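Local coordinates for H/ACA ribonucleoprotein complex non-core subunit NAF1 (Saccharomyces cerevisiae, PDB 2V3M) that is required for the maturation of box H/ACA snoRNPs and for ribosome biogenesis, binding RNA and joining the assembling particle until GAR1 takes its place, at residues Thr31-Leu36 / Glu107-Val112; Ile44-Thr49 / Tyr86-Pro91; Ile24-Ile29 / Glu66-Ile71; Lys37-Asn42 / Glu100-Leu105. All blocks are in the same frame, centred on the assembly; numbering follows the deposited sequence.

Contact 1 of 4, residues Thr31-Leu36 / Glu107-Val112; sequences TPIGVL and EKAFIV
The ring of Phe110 meets Thr31 with its edge, the carbonyl carbon of Thr31 lying near the ring plane, while the nitrogen of Pro32 approaches it at a slant. Along the same flank, Phe110 CE2 touches Pro32 CB at 3.8 Å. An alanine in place of Phe110 would probably leave the Pro32 ring without this aromatic partner and open a gap beside the strand. Ile111 holds CG1 anti to its backbone N (chi1 -161°), which leaves CG2 as the branch that meets Ile33 CD1 at 3.9 Å. The backbones illustrate how an antiparallel pair absorbs an extra residue. Ile33 and Gly34 both face Ala109 in a classic beta bulge, and the carbonyl oxygen of Ala109 is gripped twice. Ile33 N reaches Ala109 O at 2.8 Å, tilted somewhat from the carbonyl plane, whereas Gly34 N comes from above that plane at 3.3 Å. Beyond the bulge, Leu36 N donates to Glu107 O in a nearly straight bond (169°). Strand 30-40 lies between strands 108-112 and 43-48, and strand 62-65 borders the other side of 108-112; Ile33 packs on Phe63 and Ala109 on Ile46.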
loop_
_atom_site.group_PDB
_atom_site.type_symbol
_atom_site.label_atom_id
_atom_site.label_comp_id
_atom_site.label_asym_id
_atom_site.label_seq_id
_atom_site.Cartn_x
_atom_site.Cartn_y
_atom_site.Cartn_z
ATOM N N THR A 31 12.225 -14.544 11.617
ATOM C CA THR A 31 13.210 -14.208 10.561
ATOM C C THR A 31 12.923 -12.847 9.887
ATOM O O THR A 31 11.803 -12.662 9.409
ATOM C CB THR A 31 13.138 -15.287 9.527
ATOM O OG1 THR A 31 13.721 -16.418 10.088
ATOM C CG2 THR A 31 13.896 -14.936 8.216
ATOM N N PRO A 32 13.919 -11.935 9.831
ATOM C CA PRO A 32 13.647 -10.601 9.295
ATOM C C PRO A 32 13.134 -10.736 7.849
ATOM O O PRO A 32 13.578 -11.629 7.124
ATOM C CB PRO A 32 15.000 -9.894 9.386
ATOM C CG PRO A 32 15.986 -10.990 9.394
ATOM C CD PRO A 32 15.331 -12.095 10.199
ATOM N N ILE A 33 12.162 -9.931 7.459
ATOM C CA ILE A 33 11.603 -10.105 6.163
ATOM C C ILE A 33 11.419 -8.760 5.419
ATOM O O ILE A 33 11.435 -8.758 4.203
ATOM C CB ILE A 33 10.240 -10.860 6.287
ATOM C CG1 ILE A 33 9.799 -11.421 4.939
ATOM C CG2 ILE A 33 9.121 -9.965 6.789
ATOM C CD1 ILE A 33 10.624 -12.666 4.507
ATOM N N GLY A 34 11.224 -7.641 6.160
ATOM C CA GLY A 34 11.005 -6.317 5.522
ATOM C C GLY A 34 10.689 -5.247 6.562
ATOM O O GLY A 34 11.180 -5.327 7.752
ATOM N N VAL A 35 9.957 -4.203 6.142
ATOM C CA VAL A 35 9.798 -3.060 7.012
ATOM C C VAL A 35 8.376 -2.714 6.874
ATOM O O VAL A 35 7.870 -2.693 5.788
ATOM C CB VAL A 35 10.666 -1.885 6.591
ATOM C CG1 VAL A 35 10.321 -0.614 7.424
ATOM C CG2 VAL A 35 12.143 -2.250 6.649
ATOM N N LEU A 36 7.686 -2.502 7.985
ATOM C CA LEU A 36 6.272 -2.139 7.951
ATOM C C LEU A 36 6.182 -0.751 7.357
ATOM O O LEU A 36 6.775 0.201 7.952
ATOM C CB LEU A 36 5.789 -2.152 9.396
ATOM C CG LEU A 36 4.375 -1.720 9.791
ATOM C CD1 LEU A 36 3.384 -2.606 9.192
ATOM C CD2 LEU A 36 4.190 -1.788 11.312
ATOM N N GLU A 107 9.065 0.055 11.573
ATOM C CA GLU A 107 9.674 -1.027 12.363
ATOM C C GLU A 107 9.901 -2.209 11.465
ATOM O O GLU A 107 9.098 -2.428 10.503
ATOM C CB GLU A 107 8.784 -1.517 13.477
ATOM C CG GLU A 107 8.822 -0.681 14.671
ATOM C CD GLU A 107 8.084 -1.261 15.895
ATOM O OE1 GLU A 107 8.022 -2.485 16.030
ATOM O OE2 GLU A 107 7.589 -0.469 16.757
ATOM N N LYS A 108 10.961 -2.977 11.771
ATOM C CA LYS A 108 11.299 -4.163 10.997
ATOM C C LYS A 108 10.276 -5.259 11.119
ATOM O O LYS A 108 9.843 -5.534 12.216
ATOM C CB LYS A 108 12.590 -4.733 11.448
ATOM C CG LYS A 108 13.757 -4.046 10.862
ATOM C CD LYS A 108 14.948 -4.644 11.471
ATOM C CE LYS A 108 16.254 -4.141 10.747
ATOM N NZ LYS A 108 16.097 -4.176 9.170
ATOM N N ALA A 109 9.830 -5.862 10.022
ATOM C CA ALA A 109 8.890 -6.989 10.147
ATOM C C ALA A 109 9.542 -8.336 9.933
ATOM O O ALA A 109 10.591 -8.487 9.283
ATOM C CB ALA A 109 7.750 -6.867 9.200
ATOM N N PHE A 110 8.904 -9.358 10.448
ATOM C CA PHE A 110 9.560 -10.663 10.457
ATOM C C PHE A 110 8.521 -11.719 10.109
ATOM O O PHE A 110 7.298 -11.558 10.274
ATOM C CB PHE A 110 10.153 -11.074 11.818
ATOM C CG PHE A 110 11.157 -10.124 12.373
ATOM C CD1 PHE A 110 10.760 -8.870 12.956
ATOM C CD2 PHE A 110 12.519 -10.485 12.380
ATOM C CE1 PHE A 110 11.701 -8.059 13.454
ATOM C CE2 PHE A 110 13.448 -9.649 12.882
ATOM C CZ PHE A 110 13.070 -8.459 13.434
ATOM N N ILE A 111 9.028 -12.856 9.707
ATOM C CA ILE A 111 8.172 -13.883 9.260
ATOM C C ILE A 111 8.445 -15.028 10.213
ATOM O O ILE A 111 9.594 -15.345 10.536
ATOM C CB ILE A 111 8.442 -14.143 7.769
ATOM C CG1 ILE A 111 7.304 -14.864 7.125
ATOM C CG2 ILE A 111 9.751 -14.971 7.536
ATOM C CD1 ILE A 111 7.101 -16.289 7.749
ATOM N N VAL A 112 7.391 -15.588 10.786
ATOM C CA VAL A 112 7.520 -16.699 11.780
ATOM C C VAL A 112 7.769 -18.010 11.083
ATOM O O VAL A 112 7.245 -18.262 10.020
ATOM C CB VAL A 112 6.204 -16.911 12.474
ATOM C CG1 VAL A 112 6.202 -18.164 13.256
ATOM C CG2 VAL A 112 5.880 -15.776 13.354
#

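Contact 2 of 4, residues Ile44-Thr49 / Tyr86-Pro91; sequences IIIHAT and YRIKLP
Ile44, Ile45 and Ile46 pair with Ile88, Arg87 and Tyr86 in an antiparallel ladder in the sheet of this Gar1-like domain, where strand 43-48 lies beside strand 85-89, next to edge strand 76-78. The ladder is regular: Ile44 with Ile88 and Ile46 with Tyr86 are hydrogen-bonded pairs, and Ile45 with Arg87 is the non-hydrogen-bonded pair between them. Four backbone bonds hold it, the straightest from Ile88 N to Ile44 O (176°). Alternation then sorts the side chains by face. Ile44, Ile46, Tyr86 and Ile88 share one face, where Ile46 CD1 meets Ile88 CD1 at 3.8 Å. Beyond the paired residues, Leu90 CD1 comes to 4.2 Å from Ile44 CG1, and Phe98 of helix 95-102 packs on both residues. On the other face Ile45 lies across the stem of Arg87, its CD1 3.5 Å from Arg87 CG, which stands anti to the backbone N (chi1 -175°). The charged end of Arg87 leads away to a salt bridge with Glu76 and a hydrogen bond with Asn43. Phe40 of the second subunit also packs on Ile45. At the far end of the ladder, the methyl CB of Ala48 rests 3.6 Å from Tyr86 CE1, approaching the ring obliquely.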
loop_
_atom_site.group_PDB
_atom_site.type_symbol
_atom_site.label_atom_id
_atom_site.label_comp_id
_atom_site.label_asym_id
_atom_site.label_seq_id
_atom_site.Cartn_x
_atom_site.Cartn_y
_atom_site.Cartn_z
ATOM N N ILE A 44 -2.280 -3.919 5.926
ATOM C CA ILE A 44 -0.965 -3.596 6.384
ATOM C C ILE A 44 -0.023 -3.966 5.224
ATOM O O ILE A 44 -0.108 -5.054 4.627
ATOM C CB ILE A 44 -0.608 -4.419 7.651
ATOM C CG1 ILE A 44 -1.487 -4.031 8.814
ATOM C CG2 ILE A 44 0.842 -4.270 8.024
ATOM C CD1 ILE A 44 -1.647 -2.622 8.961
ATOM N N ILE A 45 0.861 -3.045 4.896
ATOM C CA ILE A 45 1.750 -3.218 3.782
ATOM C C ILE A 45 3.205 -3.327 4.287
ATOM O O ILE A 45 3.663 -2.440 4.985
ATOM C CB ILE A 45 1.693 -2.032 2.870
ATOM C CG1 ILE A 45 0.387 -2.015 2.170
ATOM C CG2 ILE A 45 2.740 -2.137 1.840
ATOM C CD1 ILE A 45 -0.263 -3.183 1.997
ATOM N N ILE A 46 3.907 -4.368 3.885
ATOM C CA ILE A 46 5.310 -4.568 4.270
ATOM C C ILE A 46 6.220 -4.548 3.038
ATOM O O ILE A 46 5.874 -5.164 1.993
ATOM C CB ILE A 46 5.449 -5.937 5.031
ATOM C CG1 ILE A 46 4.462 -5.827 6.204
ATOM C CG2 ILE A 46 6.959 -6.264 5.446
ATOM C CD1 ILE A 46 4.611 -6.684 7.216
ATOM N N HIS A 47 7.333 -3.858 3.115
ATOM C CA HIS A 47 8.106 -3.755 1.934
ATOM C C HIS A 47 9.203 -4.752 2.104
ATOM O O HIS A 47 9.931 -4.685 3.115
ATOM C CB HIS A 47 8.701 -2.364 1.795
ATOM C CG HIS A 47 9.275 -2.082 0.437
ATOM N ND1 HIS A 47 9.838 -0.868 0.098
ATOM C CD2 HIS A 47 9.393 -2.857 -0.672
ATOM C CE1 HIS A 47 10.251 -0.885 -1.163
ATOM N NE2 HIS A 47 9.995 -2.085 -1.656
ATOM N N ALA A 48 9.327 -5.693 1.154
ATOM C CA ALA A 48 10.364 -6.727 1.248
ATOM C C ALA A 48 11.788 -6.159 1.350
ATOM O O ALA A 48 12.091 -5.118 0.770
ATOM C CB ALA A 48 10.267 -7.692 0.106
ATOM N N THR A 49 12.637 -6.839 2.127
ATOM C CA THR A 49 14.094 -6.548 2.270
ATOM C C THR A 49 14.946 -7.784 2.052
ATOM O O THR A 49 15.945 -7.703 1.343
ATOM C CB THR A 49 14.416 -5.890 3.646
ATOM O OG1 THR A 49 13.840 -4.569 3.684
ATOM C CG2 THR A 49 15.933 -5.771 3.883
ATOM N N TYR A 86 4.280 -6.862 0.508
ATOM C CA TYR A 86 3.403 -7.859 1.003
ATOM C C TYR A 86 2.200 -7.153 1.551
ATOM O O TYR A 86 2.321 -6.128 2.213
ATOM C CB TYR A 86 4.113 -8.608 2.057
ATOM C CG TYR A 86 5.341 -9.264 1.565
ATOM C CD1 TYR A 86 6.562 -9.109 2.230
ATOM C CD2 TYR A 86 5.320 -10.029 0.415
ATOM C CE1 TYR A 86 7.730 -9.724 1.764
ATOM C CE2 TYR A 86 6.441 -10.695 -0.018
ATOM C CZ TYR A 86 7.668 -10.534 0.646
ATOM O OH TYR A 86 8.798 -11.206 0.154
ATOM N N ARG A 87 1.017 -7.644 1.245
ATOM C CA ARG A 87 -0.179 -7.054 1.840
ATOM C C ARG A 87 -0.895 -8.027 2.758
ATOM O O ARG A 87 -1.218 -9.194 2.332
ATOM C CB ARG A 87 -1.053 -6.638 0.713
ATOM C CG ARG A 87 -2.320 -5.896 1.058
ATOM C CD ARG A 87 -3.162 -5.890 -0.273
ATOM N NE ARG A 87 -4.504 -6.251 0.054
ATOM C CZ ARG A 87 -5.278 -7.124 -0.573
ATOM N NH1 ARG A 87 -4.911 -7.767 -1.658
ATOM N NH2 ARG A 87 -6.509 -7.310 -0.125
ATOM N N ILE A 88 -1.111 -7.579 4.014
ATOM C CA ILE A 88 -1.815 -8.387 5.044
ATOM C C ILE A 88 -3.134 -7.682 5.316
ATOM O O ILE A 88 -3.142 -6.578 5.801
ATOM C CB ILE A 88 -1.010 -8.526 6.337
ATOM C CG1 ILE A 88 0.254 -9.321 6.116
ATOM C CG2 ILE A 88 -1.822 -9.330 7.339
ATOM C CD1 ILE A 88 1.425 -8.582 6.189
ATOM N N LYS A 89 -4.229 -8.294 4.940
ATOM C CA LYS A 89 -5.487 -7.730 5.228
ATOM C C LYS A 89 -6.029 -8.230 6.527
ATOM O O LYS A 89 -6.222 -9.436 6.597
ATOM C CB LYS A 89 -6.429 -8.176 4.164
ATOM C CG LYS A 89 -7.864 -7.871 4.437
ATOM C CD LYS A 89 -8.174 -6.408 4.295
ATOM C CE LYS A 89 -9.681 -6.322 4.051
ATOM N NZ LYS A 89 -10.202 -4.957 3.782
ATOM N N LEU A 90 -6.251 -7.343 7.536
ATOM C CA LEU A 90 -6.801 -7.736 8.822
ATOM C C LEU A 90 -8.366 -7.774 8.722
ATOM O O LEU A 90 -8.975 -7.025 7.959
ATOM C CB LEU A 90 -6.345 -6.800 9.902
ATOM C CG LEU A 90 -4.854 -6.705 10.121
ATOM C CD1 LEU A 90 -4.564 -5.680 11.171
ATOM C CD2 LEU A 90 -4.278 -7.990 10.525
ATOM N N PRO A 91 -9.023 -8.676 9.475
ATOM C CA PRO A 91 -10.490 -8.663 9.548
ATOM C C PRO A 91 -10.970 -7.503 10.409
ATOM O O PRO A 91 -10.141 -6.871 11.110
ATOM C CB PRO A 91 -10.799 -9.993 10.242
ATOM C CG PRO A 91 -9.611 -10.340 11.030
ATOM C CD PRO A 91 -8.438 -9.759 10.300
#

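Contact 3 of 4, residues Ile24-Ile29 / Glu66-Ile71; sequences ISEKTI and EDRTLI
The backbone from Ser25 to Thr28 folds into a type I beta turn that receives the side chain of Arg68, a residue with a positive phi (66°). The turn is tied by Thr28 N and Thr28 OG1, which both donate to Ser25 O. The guanidinium shows how one arginine can fasten to a turn through a single carbonyl. Arg68 NH1 donates to Thr28 O at 2.8 Å with that oxygen in the guanidinium plane, and NH2 adds a weak second bond to the same acceptor. Glu26 O lies over one face, offset toward the rim. Arg68 NE and Glu26 OE1, 3.4 Å apart, form a salt bridge of charge alone, because the oxygen sits well out of the guanidinium plane. An alanine in place of Arg68 would probably leave Thr28 O and the Glu26 carboxylate without this mate and the turn freer to move. Apart from the polar group, Ile24 crosses Leu70 at about a right angle, with Ile24 CD1 3.6 Å from Leu70 CB. The contact joins the loop before strand 30-40 to the loop leading into strand 70-73; just before the turn, Ile24 packs on Cys64 of strand 62-65 and Val112 of strand 108-112.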
loop_
_atom_site.group_PDB
_atom_site.type_symbol
_atom_site.label_atom_id
_atom_site.label_comp_id
_atom_site.label_asym_id
_atom_site.label_seq_id
_atom_site.Cartn_x
_atom_site.Cartn_y
_atom_site.Cartn_z
ATOM N N ILE A 24 2.667 -15.690 19.349
ATOM C CA ILE A 24 3.916 -16.312 18.958
ATOM C C ILE A 24 4.700 -16.566 20.222
ATOM O O ILE A 24 4.984 -15.684 21.031
ATOM C CB ILE A 24 4.700 -15.510 17.971
ATOM C CG1 ILE A 24 3.839 -15.229 16.728
ATOM C CG2 ILE A 24 5.908 -16.284 17.588
ATOM C CD1 ILE A 24 3.413 -13.728 16.465
ATOM N N SER A 25 5.004 -17.818 20.415
ATOM C CA SER A 25 5.810 -18.224 21.546
ATOM C C SER A 25 7.265 -17.644 21.491
ATOM O O SER A 25 7.885 -17.510 20.431
ATOM C CB SER A 25 5.772 -19.748 21.578
ATOM O OG SER A 25 6.875 -20.271 22.242
ATOM N N GLU A 26 7.824 -17.305 22.639
ATOM C CA GLU A 26 9.154 -16.671 22.678
ATOM C C GLU A 26 10.344 -17.530 22.240
ATOM O O GLU A 26 11.461 -17.056 21.992
ATOM C CB GLU A 26 9.413 -16.262 24.091
ATOM C CG GLU A 26 10.280 -15.076 24.203
ATOM C CD GLU A 26 9.574 -13.769 24.126
ATOM O OE1 GLU A 26 9.117 -13.410 23.095
ATOM O OE2 GLU A 26 9.517 -13.020 25.074
ATOM N N LYS A 27 10.090 -18.822 22.220
ATOM C CA LYS A 27 11.022 -19.783 21.712
ATOM C C LYS A 27 11.113 -19.732 20.217
ATOM O O LYS A 27 12.173 -20.026 19.708
ATOM C CB LYS A 27 10.509 -21.179 21.961
ATOM C CG LYS A 27 10.181 -21.458 23.245
ATOM C CD LYS A 27 11.433 -21.688 23.899
ATOM C CE LYS A 27 11.146 -22.159 25.203
ATOM N NZ LYS A 27 9.955 -21.510 25.620
ATOM N N THR A 28 10.016 -19.483 19.499
ATOM C CA THR A 28 10.066 -19.871 18.130
ATOM C C THR A 28 10.994 -18.934 17.359
ATOM O O THR A 28 11.296 -17.836 17.839
ATOM C CB THR A 28 8.680 -20.091 17.478
ATOM O OG1 THR A 28 7.841 -18.947 17.557
ATOM C CG2 THR A 28 7.987 -21.214 18.084
ATOM N N ILE A 29 11.474 -19.391 16.198
ATOM C CA ILE A 29 12.375 -18.615 15.362
ATOM C C ILE A 29 11.593 -17.614 14.565
ATOM O O ILE A 29 10.533 -17.900 14.052
ATOM C CB ILE A 29 13.271 -19.526 14.513
ATOM C CG1 ILE A 29 13.910 -20.519 15.480
ATOM C CG2 ILE A 29 14.281 -18.699 13.708
ATOM C CD1 ILE A 29 14.949 -21.374 15.017
ATOM N N GLU A 66 9.468 -7.413 15.736
ATOM C CA GLU A 66 10.524 -7.965 16.597
ATOM C C GLU A 66 10.053 -8.307 17.973
ATOM O O GLU A 66 10.630 -9.153 18.626
ATOM C CB GLU A 66 11.658 -6.971 16.705
ATOM C CG GLU A 66 12.945 -7.584 16.996
ATOM C CD GLU A 66 14.102 -6.645 16.761
ATOM O OE1 GLU A 66 15.225 -7.122 16.748
ATOM O OE2 GLU A 66 13.894 -5.426 16.573
ATOM N N ASP A 67 9.053 -7.620 18.502
ATOM C CA ASP A 67 8.659 -7.989 19.877
ATOM C C ASP A 67 7.622 -9.103 19.843
ATOM O O ASP A 67 6.914 -9.373 20.804
ATOM C CB ASP A 67 8.116 -6.817 20.668
ATOM C CG ASP A 67 6.912 -6.156 20.011
ATOM O OD1 ASP A 67 6.527 -6.572 18.895
ATOM O OD2 ASP A 67 6.370 -5.173 20.605
ATOM N N ARG A 68 7.521 -9.745 18.707
ATOM C CA ARG A 68 6.532 -10.779 18.524
ATOM C C ARG A 68 5.041 -10.351 18.553
ATOM O O ARG A 68 4.143 -11.162 18.742
ATOM C CB ARG A 68 6.810 -11.940 19.445
ATOM C CG ARG A 68 7.941 -12.812 18.983
ATOM C CD ARG A 68 8.598 -13.500 20.107
ATOM N NE ARG A 68 10.022 -13.690 19.825
ATOM C CZ ARG A 68 10.540 -14.759 19.212
ATOM N NH1 ARG A 68 9.728 -15.711 18.761
ATOM N NH2 ARG A 68 11.860 -14.877 18.997
ATOM N N THR A 69 4.807 -9.070 18.307
ATOM C CA THR A 69 3.488 -8.564 18.105
ATOM C C THR A 69 3.068 -9.139 16.764
ATOM O O THR A 69 3.701 -8.940 15.739
ATOM C CB THR A 69 3.447 -7.046 18.067
ATOM O OG1 THR A 69 3.755 -6.532 19.369
ATOM C CG2 THR A 69 2.057 -6.623 17.694
ATOM N N LEU A 70 1.995 -9.906 16.786
ATOM C CA LEU A 70 1.529 -10.580 15.619
ATOM C C LEU A 70 0.818 -9.635 14.636
ATOM O O LEU A 70 -0.185 -8.988 15.054
ATOM C CB LEU A 70 0.558 -11.625 16.076
ATOM C CG LEU A 70 -0.442 -12.025 14.956
ATOM C CD1 LEU A 70 0.222 -13.082 14.108
ATOM C CD2 LEU A 70 -1.893 -12.536 15.393
ATOM N N ILE A 71 1.291 -9.581 13.363
ATOM C CA ILE A 71 0.658 -8.772 12.364
ATOM C C ILE A 71 -0.487 -9.509 11.667
ATOM O O ILE A 71 -1.681 -9.193 11.722
ATOM C CB ILE A 71 1.586 -8.327 11.345
ATOM C CG1 ILE A 71 2.662 -7.413 11.990
ATOM C CG2 ILE A 71 0.716 -7.636 10.255
ATOM C CD1 ILE A 71 3.658 -6.867 11.038
#

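Contact 4 of 4, residues Lys37-Asn42 / Glu100-Leu105; sequences KSAFEN and ELKVRL. With SO4 (sulfate ion), chain G.
Lys102 runs past Ala39 from its backbone to its ammonium tip. Its CA lies 3.8 Å from the methyl CB of Ala39, and its own CB is 4.3 Å from that same methyl. The chain leaves with CG anti to the backbone N (chi1 176°) and then bends at chi2 (95°), which places CD 3.7 Å from Ala39 O. Next along, CE remains beside that carbonyl, 3.8 Å from Ala39 O. At the tip, NZ gives Ala39 O a weak hydrogen bond of 3.4 Å. A bound sulfate, probably from the crystallisation liquor, is nearer, with its O2 2.7 Å from Lys102 NZ. The anion also receives a hydrogen bond from Glu41 N to its O4, at 2.7 Å. Positive charge and a backbone N-H thus share one anion, an arrangement likely to keep the lysine end in place. Leu105, which closes a type I turn begun at Lys102, adds an apolar touch, its CD1 4.4 Å from Ala39 CB. Across the subunit boundary, Ser38 OG is hydrogen-bonded to Ser38 OG of the second subunit. In the fold, the contact sets the C-terminal end of helix 95-102 and its following turn against the beta hairpin of strands 30-40 and 43-48, beside a classic bulge in which Lys37 and Ser38 both face Ile45.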
loop_
_atom_site.group_PDB
_atom_site.type_symbol
_atom_site.label_atom_id
_atom_site.label_comp_id
_atom_site.label_asym_id
_atom_site.label_seq_id
_atom_site.Cartn_x
_atom_site.Cartn_y
_atom_site.Cartn_z
ATOM N N LYS A 37 5.553 -0.614 6.184
ATOM C CA LYS A 37 5.538 0.687 5.522
ATOM C C LYS A 37 4.204 1.395 5.447
ATOM O O LYS A 37 4.186 2.578 5.344
ATOM C CB LYS A 37 6.113 0.563 4.172
ATOM C CG LYS A 37 7.628 0.339 4.240
ATOM C CD LYS A 37 8.351 1.580 4.612
ATOM C CE LYS A 37 9.800 1.507 4.196
ATOM N NZ LYS A 37 10.531 2.775 4.662
ATOM N N SER A 38 3.089 0.677 5.585
ATOM C CA SER A 38 1.813 1.292 5.409
ATOM C C SER A 38 0.590 0.596 6.068
ATOM O O SER A 38 0.572 -0.603 6.282
ATOM C CB SER A 38 1.547 1.428 3.936
ATOM O OG SER A 38 0.577 2.424 3.807
ATOM N N ALA A 39 -0.442 1.390 6.383
ATOM C CA ALA A 39 -1.633 0.876 7.024
ATOM C C ALA A 39 -2.797 1.729 6.640
ATOM O O ALA A 39 -2.971 2.858 7.133
ATOM C CB ALA A 39 -1.446 0.834 8.525
ATOM N N PHE A 40 -3.577 1.190 5.719
ATOM C CA PHE A 40 -4.860 1.815 5.340
ATOM C C PHE A 40 -5.913 0.734 5.123
ATOM O O PHE A 40 -5.614 -0.386 4.660
ATOM C CB PHE A 40 -4.671 2.639 4.101
ATOM C CG PHE A 40 -4.265 1.826 2.936
ATOM C CD1 PHE A 40 -5.221 1.346 2.023
ATOM C CD2 PHE A 40 -2.970 1.468 2.768
ATOM C CE1 PHE A 40 -4.848 0.514 0.967
ATOM C CE2 PHE A 40 -2.592 0.704 1.717
ATOM C CZ PHE A 40 -3.558 0.223 0.805
ATOM N N GLU A 41 -7.112 1.054 5.516
ATOM C CA GLU A 41 -8.259 0.224 5.284
ATOM C C GLU A 41 -8.048 -1.174 5.693
ATOM O O GLU A 41 -8.184 -2.068 4.903
ATOM C CB GLU A 41 -8.691 0.295 3.834
ATOM C CG GLU A 41 -9.829 1.343 3.673
ATOM C CD GLU A 41 -10.291 1.435 2.221
ATOM O OE1 GLU A 41 -11.505 1.668 1.979
ATOM O OE2 GLU A 41 -9.409 1.247 1.342
ATOM N N ASN A 42 -7.710 -1.350 6.949
ATOM C CA ASN A 42 -7.394 -2.670 7.454
ATOM C C ASN A 42 -6.365 -3.402 6.633
ATOM O O ASN A 42 -6.144 -4.592 6.912
ATOM C CB ASN A 42 -8.619 -3.557 7.606
ATOM C CG ASN A 42 -9.562 -3.078 8.662
ATOM O OD1 ASN A 42 -9.187 -2.652 9.768
ATOM N ND2 ASN A 42 -10.816 -3.160 8.339
ATOM N N GLU A 100 -2.915 -0.134 16.360
ATOM C CA GLU A 100 -1.632 -0.292 17.005
ATOM C C GLU A 100 -0.512 -0.395 15.991
ATOM O O GLU A 100 0.555 0.125 16.193
ATOM C CB GLU A 100 -1.639 -1.477 17.926
ATOM C CG GLU A 100 -0.402 -1.482 18.868
ATOM C CD GLU A 100 -0.078 -2.912 19.526
ATOM O OE1 GLU A 100 1.148 -3.154 19.768
ATOM O OE2 GLU A 100 -1.025 -3.772 19.757
ATOM N N LEU A 101 -0.750 -1.052 14.880
ATOM C CA LEU A 101 0.282 -1.161 13.877
ATOM C C LEU A 101 0.426 0.111 13.089
ATOM O O LEU A 101 1.549 0.513 12.894
ATOM C CB LEU A 101 -0.035 -2.301 12.959
ATOM C CG LEU A 101 -0.132 -3.690 13.620
ATOM C CD1 LEU A 101 -0.575 -4.699 12.514
ATOM C CD2 LEU A 101 1.185 -4.244 14.274
ATOM N N LYS A 102 -0.685 0.734 12.661
ATOM C CA LYS A 102 -0.751 2.077 12.092
ATOM C C LYS A 102 0.329 2.992 12.695
ATOM O O LYS A 102 1.078 3.686 12.013
ATOM C CB LYS A 102 -2.158 2.653 12.394
ATOM C CG LYS A 102 -2.464 4.166 11.964
ATOM C CD LYS A 102 -3.130 4.151 10.599
ATOM C CE LYS A 102 -3.326 5.483 9.871
ATOM N NZ LYS A 102 -4.485 5.374 8.876
ATOM N N VAL A 103 0.407 2.971 13.998
ATOM C CA VAL A 103 1.260 3.833 14.736
ATOM C C VAL A 103 2.739 3.324 14.815
ATOM O O VAL A 103 3.651 4.018 15.292
ATOM C CB VAL A 103 0.609 3.907 16.087
ATOM C CG1 VAL A 103 1.641 3.928 17.235
ATOM C CG2 VAL A 103 -0.297 5.058 16.077
ATOM N N ARG A 104 2.995 2.112 14.362
ATOM C CA ARG A 104 4.337 1.610 14.424
ATOM C C ARG A 104 5.015 1.459 13.084
ATOM O O ARG A 104 5.906 0.626 13.000
ATOM C CB ARG A 104 4.255 0.247 15.001
ATOM C CG ARG A 104 3.830 0.217 16.476
ATOM C CD ARG A 104 4.806 -0.655 17.128
ATOM N NE ARG A 104 4.205 -1.776 17.790
ATOM C CZ ARG A 104 4.891 -2.832 18.198
ATOM N NH1 ARG A 104 6.202 -2.957 17.968
ATOM N NH2 ARG A 104 4.249 -3.785 18.807
ATOM N N LEU A 105 4.578 2.202 12.051
ATOM C CA LEU A 105 5.209 2.231 10.772
ATOM C C LEU A 105 6.702 2.398 10.865
ATOM O O LEU A 105 7.162 3.185 11.688
ATOM C CB LEU A 105 4.658 3.385 10.010
ATOM C CG LEU A 105 3.473 3.075 9.090
ATOM C CD1 LEU A 105 2.709 1.755 9.531
ATOM C CD2 LEU A 105 2.614 4.330 9.005
HETATM S S SO4 G . -7.656 3.868 7.022
HETATM O O1 SO4 G . -7.979 3.823 5.592
HETATM O O2 SO4 G . -6.234 4.199 7.211
HETATM O O3 SO4 G . -8.463 4.856 7.719
HETATM O O4 SO4 G . -8.033 2.568 7.583
#

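The four contacts show how one long strand can order a small domain. Strand 30-40 serves both contact 1 and contact 4, and it continues into the strand of contact 2 through a hairpin, in which Ile45 N lies 2.8 Å from Ser38 O. Contacts 2 and 4, with centres about 9 Å apart, both touch the second subunit. Contact 3 stands farther off, its centre about 18 Å from that of contact 4, yet a salt bridge joins them: Asp67 OD2 to Arg104 NH2, 3.1 Å. Ile71 links contact 3 to contact 2 by packing on Ile44, Ile46 and Ile88. The sulfate of contact 4 sits by Lys102 and Glu41.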